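Local structure of terminase large subunit (Thermus phage G20c, 5M1P) at residues 24-29 / 144-149. The protein cuts viral DNA with its metal-dependent nuclease domain and, as the full-length ATP-driven motor, packages the genome into empty capsids. Residues are numbered along the deposited sequence; the frame is centred on the assembly and turned at random.
Sequences TRLVVE and PNDKTI
Leu26, on strand 25-27, points toward segment 144-149. CG stands anti to its carbonyl carbon (chi1 -55°), and a chi2 of -168° sets CD1 anti to CA, extending this methyl across the contact. Its closest approach is to Asp146, where CD1 lies against CB and the carboxylate carbon CG, each at 3.8 Å, the two side chains crossing at about a right angle. Looser contacts follow, from Leu26 CD1 to Pro144 CB at 4.2 Å and to Ile149 CD1, also at 4.2 Å. Leucine suits the place because its branch lies beyond CB. The carboxylate itself is occupied: OD1 forms a salt bridge with Arg21, while OD2 N-caps helix 147-154 through a weak bond from Ile149 N at 3.3 Å. The buried aspartate thus has both oxygens engaged, one of them weakly. Val27 faces away, as alternation along a strand leads one to expect. Val28 turns back, its CG2 meeting Pro144 CG at 3.8 Å; the compact branched side chain crosses the proline ring roughly at right angles. Proline suits the end of strand 142-144, offering a rigid apolar surface and having no N-H to donate. Both strands belong to the mixed sheet of the RNase H-like fold, with strand 15-22 between them; Leu26 and Val28 reach across it to Pro144, and Leu26 also to the start of helix 147-154, where Ile149 lies about 10 Å, side chain to side chain, from metal-binding Asp177.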
loop_
_atom_site.group_PDB
_atom_site.type_symbol
_atom_site.label_atom_id
_atom_site.label_comp_id
_atom_site.label_asym_id
_atom_site.label_seq_id
_atom_site.Cartn_x
_atom_site.Cartn_y
_atom_site.Cartn_z
ATOM N N THR A 24 11.039 -8.777 -7.474
ATOM C CA THR A 24 9.710 -8.309 -7.091
ATOM C C THR A 24 9.708 -6.911 -6.457
ATOM O O THR A 24 8.636 -6.379 -6.167
ATOM C CB THR A 24 9.042 -9.306 -6.119
ATOM O OG1 THR A 24 9.882 -9.511 -4.983
ATOM C CG2 THR A 24 8.798 -10.647 -6.807
ATOM N N ARG A 25 10.890 -6.327 -6.235
ATOM C CA ARG A 25 10.996 -4.997 -5.628
ATOM C C ARG A 25 11.261 -3.904 -6.640
ATOM O O ARG A 25 12.077 -4.081 -7.541
ATOM C CB ARG A 25 12.133 -4.942 -4.622
ATOM C CG ARG A 25 12.006 -5.905 -3.467
ATOM C CD ARG A 25 13.113 -5.625 -2.476
ATOM N NE ARG A 25 13.024 -6.464 -1.300
ATOM C CZ ARG A 25 13.757 -6.296 -0.199
ATOM N NH1 ARG A 25 14.653 -5.315 -0.119
ATOM N NH2 ARG A 25 13.590 -7.107 0.837
ATOM N N LEU A 26 10.608 -2.766 -6.444
ATOM C CA LEU A 26 10.987 -1.518 -7.089
ATOM C C LEU A 26 11.678 -0.670 -6.039
ATOM O O LEU A 26 11.028 -0.181 -5.118
ATOM C CB LEU A 26 9.757 -0.790 -7.627
ATOM C CG LEU A 26 8.861 -1.576 -8.589
ATOM C CD1 LEU A 26 7.861 -0.645 -9.267
ATOM C CD2 LEU A 26 9.667 -2.373 -9.596
ATOM N N VAL A 27 12.985 -0.478 -6.173
ATOM C CA VAL A 27 13.769 0.165 -5.120
ATOM C C VAL A 27 14.087 1.565 -5.584
ATOM O O VAL A 27 14.819 1.744 -6.556
ATOM C CB VAL A 27 15.078 -0.592 -4.807
ATOM C CG1 VAL A 27 15.819 0.067 -3.638
ATOM C CG2 VAL A 27 14.772 -2.044 -4.470
ATOM N N VAL A 28 13.524 2.549 -4.887
ATOM C CA VAL A 28 13.779 3.959 -5.155
ATOM C C VAL A 28 15.046 4.384 -4.427
ATOM O O VAL A 28 15.924 5.048 -4.993
ATOM C CB VAL A 28 12.595 4.843 -4.715
ATOM C CG1 VAL A 28 12.929 6.315 -4.892
ATOM C CG2 VAL A 28 11.363 4.505 -5.544
ATOM N N GLU A 29 15.128 4.039 -3.154
ATOM C CA GLU A 29 16.326 4.339 -2.399
ATOM C C GLU A 29 16.530 3.356 -1.280
ATOM O O GLU A 29 15.576 2.818 -0.694
ATOM C CB GLU A 29 16.302 5.766 -1.886
ATOM C CG GLU A 29 15.195 6.101 -0.922
ATOM C CD GLU A 29 15.149 7.585 -0.629
ATOM O OE1 GLU A 29 15.649 7.993 0.436
ATOM O OE2 GLU A 29 14.646 8.345 -1.487
ATOM N N PRO A 144 7.210 5.244 -6.896
ATOM C CA PRO A 144 7.961 4.798 -8.063
ATOM C C PRO A 144 7.207 5.104 -9.353
ATOM O O PRO A 144 6.005 4.881 -9.428
ATOM C CB PRO A 144 8.082 3.288 -7.856
ATOM C CG PRO A 144 7.892 3.074 -6.395
ATOM C CD PRO A 144 6.936 4.134 -5.960
ATOM N N ASN A 145 7.920 5.633 -10.341
ATOM C CA ASN A 145 7.335 6.065 -11.598
ATOM C C ASN A 145 7.140 4.841 -12.484
ATOM O O ASN A 145 7.852 4.618 -13.472
ATOM C CB ASN A 145 8.247 7.120 -12.241
ATOM C CG ASN A 145 7.617 7.793 -13.437
ATOM O OD1 ASN A 145 6.482 7.490 -13.821
ATOM N ND2 ASN A 145 8.350 8.720 -14.033
ATOM N N ASP A 146 6.137 4.054 -12.125
ATOM C CA ASP A 146 5.874 2.771 -12.731
ATOM C C ASP A 146 4.461 2.839 -13.272
ATOM O O ASP A 146 3.534 3.175 -12.533
ATOM C CB ASP A 146 5.996 1.676 -11.674
ATOM C CG ASP A 146 5.632 0.324 -12.208
ATOM O OD1 ASP A 146 6.437 -0.261 -12.967
ATOM O OD2 ASP A 146 4.526 -0.139 -11.889
ATOM N N LYS A 147 4.290 2.492 -14.535
ATOM C CA LYS A 147 2.997 2.675 -15.181
ATOM C C LYS A 147 1.878 1.902 -14.489
ATOM O O LYS A 147 0.769 2.396 -14.377
ATOM C CB LYS A 147 3.079 2.270 -16.649
ATOM N N THR A 148 2.174 0.699 -14.010
ATOM C CA THR A 148 1.171 -0.109 -13.320
ATOM C C THR A 148 0.638 0.582 -12.061
ATOM O O THR A 148 -0.562 0.561 -11.797
ATOM C CB THR A 148 1.729 -1.489 -12.973
ATOM O OG1 THR A 148 2.207 -2.115 -14.173
ATOM C CG2 THR A 148 0.647 -2.373 -12.339
ATOM N N ILE A 149 1.536 1.205 -11.302
ATOM C CA ILE A 149 1.154 1.940 -10.109
ATOM C C ILE A 149 0.295 3.147 -10.480
ATOM O O ILE A 149 -0.768 3.381 -9.893
ATOM C CB ILE A 149 2.404 2.433 -9.339
ATOM C CG1 ILE A 149 3.192 1.248 -8.764
ATOM C CG2 ILE A 149 1.979 3.381 -8.228
ATOM C CD1 ILE A 149 4.510 1.607 -8.090
#